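PDB 6A8M: FACT complex subunit SPT16 from Ashbya gossypii, which probably acts in FACT as a histone chaperone reorganising nucleosomes during transcription, replication and repair; this chain is the N-terminal part of SPT16, a lobe plus a peptidase-like domain. Local coordinates for residues F35-A40 / D138-K143; Q47-L52 / G133-D138. All blocks are in the same frame, centred on the assembly; numbering follows the deposited sequence.

Contact 1 of 2, residues F35-A40 / D138-K143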
loop_
_atom_site.group_PDB
_atom_site.type_symbol
_atom_site.label_atom_id
_atom_site.label_comp_id
_atom_site.label_asym_id
_atom_site.label_seq_id
_atom_site.Cartn_x
_atom_site.Cartn_y
_atom_site.Cartn_z
ATOM N N PHE A 35 -12.782 15.049 6.038
ATOM C CA PHE A 35 -12.105 14.519 4.858
ATOM C C PHE A 35 -12.911 14.898 3.623
ATOM O O PHE A 35 -14.124 14.665 3.584
ATOM C CB PHE A 35 -11.960 12.994 4.938
ATOM C CG PHE A 35 -11.243 12.534 6.175
ATOM C CD1 PHE A 35 -9.866 12.547 6.209
ATOM C CD2 PHE A 35 -11.940 12.118 7.289
ATOM C CE1 PHE A 35 -9.179 12.140 7.343
ATOM C CE2 PHE A 35 -11.262 11.708 8.440
ATOM C CZ PHE A 35 -9.879 11.723 8.462
ATOM N N ILE A 36 -12.240 15.455 2.613
ATOM C CA ILE A 36 -12.925 15.976 1.433
ATOM C C ILE A 36 -12.297 15.343 0.207
ATOM O O ILE A 36 -11.108 15.552 -0.060
ATOM C CB ILE A 36 -12.858 17.510 1.333
ATOM C CG1 ILE A 36 -13.062 18.162 2.706
ATOM C CG2 ILE A 36 -13.895 18.014 0.331
ATOM C CD1 ILE A 36 -11.772 18.367 3.475
ATOM N N LEU A 37 -13.094 14.607 -0.555
ATOM C CA LEU A 37 -12.617 13.978 -1.776
ATOM C C LEU A 37 -13.188 14.773 -2.942
ATOM O O LEU A 37 -14.406 14.925 -3.053
ATOM C CB LEU A 37 -13.042 12.509 -1.837
ATOM C CG LEU A 37 -11.985 11.602 -2.495
ATOM C CD1 LEU A 37 -12.198 10.178 -2.089
ATOM C CD2 LEU A 37 -11.967 11.757 -4.029
ATOM N N GLY A 38 -12.315 15.300 -3.795
ATOM C CA GLY A 38 -12.813 16.005 -4.956
ATOM C C GLY A 38 -12.966 15.074 -6.142
ATOM O O GLY A 38 -13.538 13.990 -6.014
ATOM N N SER A 39 -12.449 15.468 -7.301
ATOM C CA SER A 39 -12.502 14.577 -8.448
ATOM C C SER A 39 -11.473 13.465 -8.291
ATOM O O SER A 39 -10.395 13.659 -7.716
ATOM C CB SER A 39 -12.256 15.356 -9.746
ATOM O OG SER A 39 -13.296 16.302 -9.964
ATOM N N ALA A 40 -11.808 12.290 -8.813
ATOM C CA ALA A 40 -10.884 11.167 -8.735
ATOM C C ALA A 40 -9.604 11.486 -9.491
ATOM O O ALA A 40 -9.623 12.138 -10.540
ATOM C CB ALA A 40 -11.532 9.901 -9.292
ATOM N N ASP A 138 -3.244 15.893 1.320
ATOM C CA ASP A 138 -4.008 15.453 0.158
ATOM C C ASP A 138 -4.348 16.614 -0.769
ATOM O O ASP A 138 -4.520 17.762 -0.346
ATOM C CB ASP A 138 -5.309 14.780 0.584
ATOM C CG ASP A 138 -5.097 13.418 1.222
ATOM O OD1 ASP A 138 -3.945 13.010 1.481
ATOM O OD2 ASP A 138 -6.118 12.748 1.463
ATOM N N SER A 139 -4.492 16.300 -2.050
ATOM C CA SER A 139 -4.840 17.318 -3.033
ATOM C C SER A 139 -5.808 16.725 -4.041
ATOM O O SER A 139 -5.542 15.652 -4.596
ATOM C CB SER A 139 -3.592 17.853 -3.744
ATOM O OG SER A 139 -3.949 18.735 -4.797
ATOM N N TYR A 140 -6.931 17.412 -4.256
ATOM C CA TYR A 140 -7.916 17.035 -5.260
ATOM C C TYR A 140 -8.365 18.272 -6.031
ATOM O O TYR A 140 -8.247 19.406 -5.557
ATOM C CB TYR A 140 -9.142 16.343 -4.639
ATOM C CG TYR A 140 -8.840 15.064 -3.882
ATOM C CD1 TYR A 140 -8.546 15.083 -2.518
ATOM C CD2 TYR A 140 -8.862 13.831 -4.531
ATOM C CE1 TYR A 140 -8.266 13.913 -1.814
ATOM C CE2 TYR A 140 -8.595 12.647 -3.837
ATOM C CZ TYR A 140 -8.302 12.695 -2.481
ATOM O OH TYR A 140 -8.041 11.529 -1.818
ATOM N N GLN A 141 -8.874 18.044 -7.241
ATOM C CA GLN A 141 -9.384 19.108 -8.091
ATOM C C GLN A 141 -10.905 19.127 -8.072
ATOM O O GLN A 141 -11.561 18.238 -7.520
ATOM C CB GLN A 141 -8.900 18.940 -9.536
ATOM C CG GLN A 141 -7.413 18.716 -9.670
ATOM C CD GLN A 141 -6.607 19.964 -9.377
ATOM O OE1 GLN A 141 -7.076 21.082 -9.595
ATOM N NE2 GLN A 141 -5.383 19.779 -8.883
ATOM N N GLY A 142 -11.464 20.160 -8.687
ATOM C CA GLY A 142 -12.887 20.180 -8.931
ATOM C C GLY A 142 -13.593 21.284 -8.158
ATOM O O GLY A 142 -13.090 21.822 -7.166
ATOM N N LYS A 143 -14.788 21.620 -8.648
ATOM C CA LYS A 143 -15.588 22.703 -8.085
ATOM C C LYS A 143 -15.937 22.440 -6.621
ATOM O O LYS A 143 -15.901 23.354 -5.786
ATOM C CB LYS A 143 -16.853 22.862 -8.943
ATOM C CG LYS A 143 -17.606 24.144 -8.789
ATOM C CD LYS A 143 -18.816 24.215 -9.730
ATOM C CE LYS A 143 -18.431 24.255 -11.216
ATOM N NZ LYS A 143 -17.861 25.538 -11.698
HETATM O O HOH W 1 -8.468 15.325 -8.338
#
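Leu-37 lies over one face of the Tyr-140 ring, its CA above the ring centre and its CG making a CH-pi contact 4.2 Å from the centroid. Its CD2 methyl lies 3.5 Å from Tyr-140 CE2. At the ring edge, near its plane, Ser-39 O approaches CD2 of Tyr-140. A chi1 of -60° sets Tyr-140 CG beside its own backbone N and 3.5 Å from Gly-38 N; Tyr-140 CB lies 3.4 Å from the same Gly-38 N. A side chain at Gly-38 would run into that CB and into Gln-141 O, so the close approach depends on glycine. Just beyond, Ser-39 N donates to Gln-141 O at 2.9 Å in an almost straight bond (169°). Water 1 joins the same two residues a second time, donating to Ser-39 O and accepting from Gln-141 N. The phenol OH is hydrogen-bonded to Thr-50 OG1 of helix 48-57. The contact thus ties the end of strand 32-37, paired with strand 64-68 through Leu-37 and Thr-64, to the loop entering helix 143-158, on which Ile-36 and Tyr-140 both rest at Ile-145.

Contact 2 of 2, residues Q47-L52 / G133-D138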
loop_
_atom_site.group_PDB
_atom_site.type_symbol
_atom_site.label_atom_id
_atom_site.label_comp_id
_atom_site.label_asym_id
_atom_site.label_seq_id
_atom_site.Cartn_x
_atom_site.Cartn_y
_atom_site.Cartn_z
ATOM N N GLN A 47 -3.640 8.589 -1.663
ATOM C CA GLN A 47 -3.913 9.714 -0.770
ATOM C C GLN A 47 -4.763 9.238 0.408
ATOM O O GLN A 47 -5.551 8.292 0.299
ATOM C CB GLN A 47 -4.616 10.853 -1.510
ATOM C CG GLN A 47 -3.755 11.464 -2.642
ATOM C CD GLN A 47 -4.206 12.839 -3.068
ATOM O OE1 GLN A 47 -3.630 13.837 -2.644
ATOM N NE2 GLN A 47 -5.235 12.903 -3.915
ATOM N N LYS A 48 -4.578 9.891 1.558
ATOM C CA LYS A 48 -5.189 9.366 2.774
ATOM C C LYS A 48 -6.701 9.338 2.668
ATOM O O LYS A 48 -7.352 8.418 3.180
ATOM C CB LYS A 48 -4.753 10.187 3.983
ATOM C CG LYS A 48 -3.255 10.192 4.180
ATOM C CD LYS A 48 -2.715 8.808 4.448
ATOM C CE LYS A 48 -1.164 8.823 4.408
ATOM N NZ LYS A 48 -0.568 9.880 5.284
ATOM N N THR A 49 -7.286 10.338 2.013
ATOM C CA THR A 49 -8.743 10.378 1.937
ATOM C C THR A 49 -9.270 9.270 1.045
ATOM O O THR A 49 -10.285 8.634 1.368
ATOM C CB THR A 49 -9.207 11.744 1.441
ATOM O OG1 THR A 49 -8.721 12.742 2.344
ATOM C CG2 THR A 49 -10.707 11.798 1.410
ATOM N N THR A 50 -8.570 8.998 -0.058
ATOM C CA THR A 50 -8.938 7.870 -0.911
ATOM C C THR A 50 -8.783 6.553 -0.177
ATOM O O THR A 50 -9.646 5.674 -0.276
ATOM C CB THR A 50 -8.086 7.877 -2.183
ATOM O OG1 THR A 50 -8.329 9.083 -2.905
ATOM C CG2 THR A 50 -8.409 6.645 -3.072
ATOM N N ILE A 51 -7.684 6.389 0.566
ATOM C CA ILE A 51 -7.520 5.178 1.367
ATOM C C ILE A 51 -8.680 5.047 2.346
ATOM O O ILE A 51 -9.281 3.977 2.480
ATOM C CB ILE A 51 -6.160 5.193 2.088
ATOM C CG1 ILE A 51 -5.023 5.145 1.073
ATOM C CG2 ILE A 51 -6.040 4.010 3.046
ATOM C CD1 ILE A 51 -3.660 5.441 1.702
ATOM N N LEU A 52 -9.027 6.149 3.026
ATOM C CA LEU A 52 -10.126 6.117 3.981
ATOM C C LEU A 52 -11.419 5.654 3.316
ATOM O O LEU A 52 -12.148 4.817 3.875
ATOM C CB LEU A 52 -10.298 7.499 4.620
ATOM C CG LEU A 52 -11.437 7.587 5.652
ATOM C CD1 LEU A 52 -11.117 6.801 6.923
ATOM C CD2 LEU A 52 -11.620 9.046 5.948
ATOM N N GLY A 133 -9.127 17.393 12.817
ATOM C CA GLY A 133 -8.251 16.429 12.175
ATOM C C GLY A 133 -8.471 16.442 10.673
ATOM O O GLY A 133 -9.609 16.380 10.202
ATOM N N LEU A 134 -7.381 16.554 9.921
ATOM C CA LEU A 134 -7.430 16.702 8.477
ATOM C C LEU A 134 -6.354 15.838 7.837
ATOM O O LEU A 134 -5.335 15.536 8.460
ATOM C CB LEU A 134 -7.202 18.157 8.054
ATOM C CG LEU A 134 -8.166 19.212 8.584
ATOM C CD1 LEU A 134 -7.655 20.566 8.162
ATOM C CD2 LEU A 134 -9.542 18.960 8.016
ATOM N N ALA A 135 -6.593 15.443 6.583
ATOM C CA ALA A 135 -5.551 14.848 5.741
ATOM C C ALA A 135 -4.829 16.003 5.052
ATOM O O ALA A 135 -5.189 16.432 3.952
ATOM C CB ALA A 135 -6.160 13.845 4.761
ATOM N N THR A 136 -3.805 16.536 5.731
ATOM C CA THR A 136 -3.296 17.860 5.372
ATOM C C THR A 136 -2.516 17.847 4.065
ATOM O O THR A 136 -2.411 18.893 3.412
ATOM C CB THR A 136 -2.427 18.443 6.503
ATOM O OG1 THR A 136 -1.339 17.558 6.812
ATOM C CG2 THR A 136 -3.258 18.648 7.766
ATOM N N LYS A 137 -2.009 16.692 3.646
ATOM C CA LYS A 137 -1.184 16.618 2.447
ATOM C C LYS A 137 -1.961 16.228 1.198
ATOM O O LYS A 137 -1.385 16.248 0.105
ATOM C CB LYS A 137 -0.036 15.632 2.657
ATOM C CG LYS A 137 0.741 15.898 3.938
ATOM C CD LYS A 137 1.255 17.322 3.978
ATOM C CE LYS A 137 1.859 17.646 5.335
ATOM N NZ LYS A 137 2.728 16.535 5.801
ATOM N N ASP A 138 -3.244 15.893 1.320
ATOM C CA ASP A 138 -4.008 15.453 0.158
ATOM C C ASP A 138 -4.348 16.614 -0.769
ATOM O O ASP A 138 -4.520 17.762 -0.346
ATOM C CB ASP A 138 -5.309 14.780 0.584
ATOM C CG ASP A 138 -5.097 13.418 1.222
ATOM O OD1 ASP A 138 -3.945 13.010 1.481
ATOM O OD2 ASP A 138 -6.118 12.748 1.463
HETATM O O HOH W 2 -1.110 13.884 -2.120
#
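The carboxylate of Asp-138 has Gln-47 CB over one face, 3.8 Å from Asp-138 CG, and the methyl of Ala-135, from its own turn, over the other. Its rim meets the first turn of helix 48-57. Thr-49 N donates to the syn lone pair of Asp-138 OD2 at 2.7 Å, while Thr-49 OG1 gives its proton to the same OD2 from the anti side, 20° out of the plane, also at 2.7 Å. Lys-48 N reaches Asp-138 OD1 at 3.2 Å, tilted toward the face that Gln-47 occupies. Three donors therefore fix the rotation of the group, and the helix N-terminus would tend to stabilise its negative charge. An alanine at Asp-138 would probably leave Lys-48 N, Thr-49 N and the Thr-49 hydroxyl without their acceptor and open a gap beside Gln-47 CB. The Ala-135 methyl also packs against the helix, 3.7 Å from Thr-49 OG1 and 4.0 Å from Lys-48 CB. The extended Gln-47 chain brings CD alongside Asp-138, and its OE1 lies 3.3 Å from Asp-138 CA; OE1 accepts from Ser-139 N and from water 2, which also reaches Lys-137 O. The arrangement is a helix N-terminus, with Gln-47 at the N-cap position, bound by an aspartate at the end of a type I turn that follows strand 131-134 in the N-terminal lobe.

In the fold
Contacts 1 and 2 lie with their centres about 10 Å apart and share Asp-138, where the loop after strand 131-134 meets the start of helix 48-57 and runs on to the end of strand 32-37. Contact 2 is nested in the chain loop that contact 1 closes. Besides polar links from Ser-139 and Tyr-140 to the helix start, packing joins them directly: Tyr-140 CE2 lies 3.4 Å from Gln-47 NE2, and Phe-35 CD2 meets Leu-52 CD2 at 3.4 Å, between strand 32-37 and helix 48-57. Strands 32-37 and 131-134 are parallel neighbours in one mixed sheet of the N-terminal lobe; the loop between strand 131-134 and helix 143-158 holds the start of helix 48-57 through contact 2 and the end of strand 32-37 through contact 1.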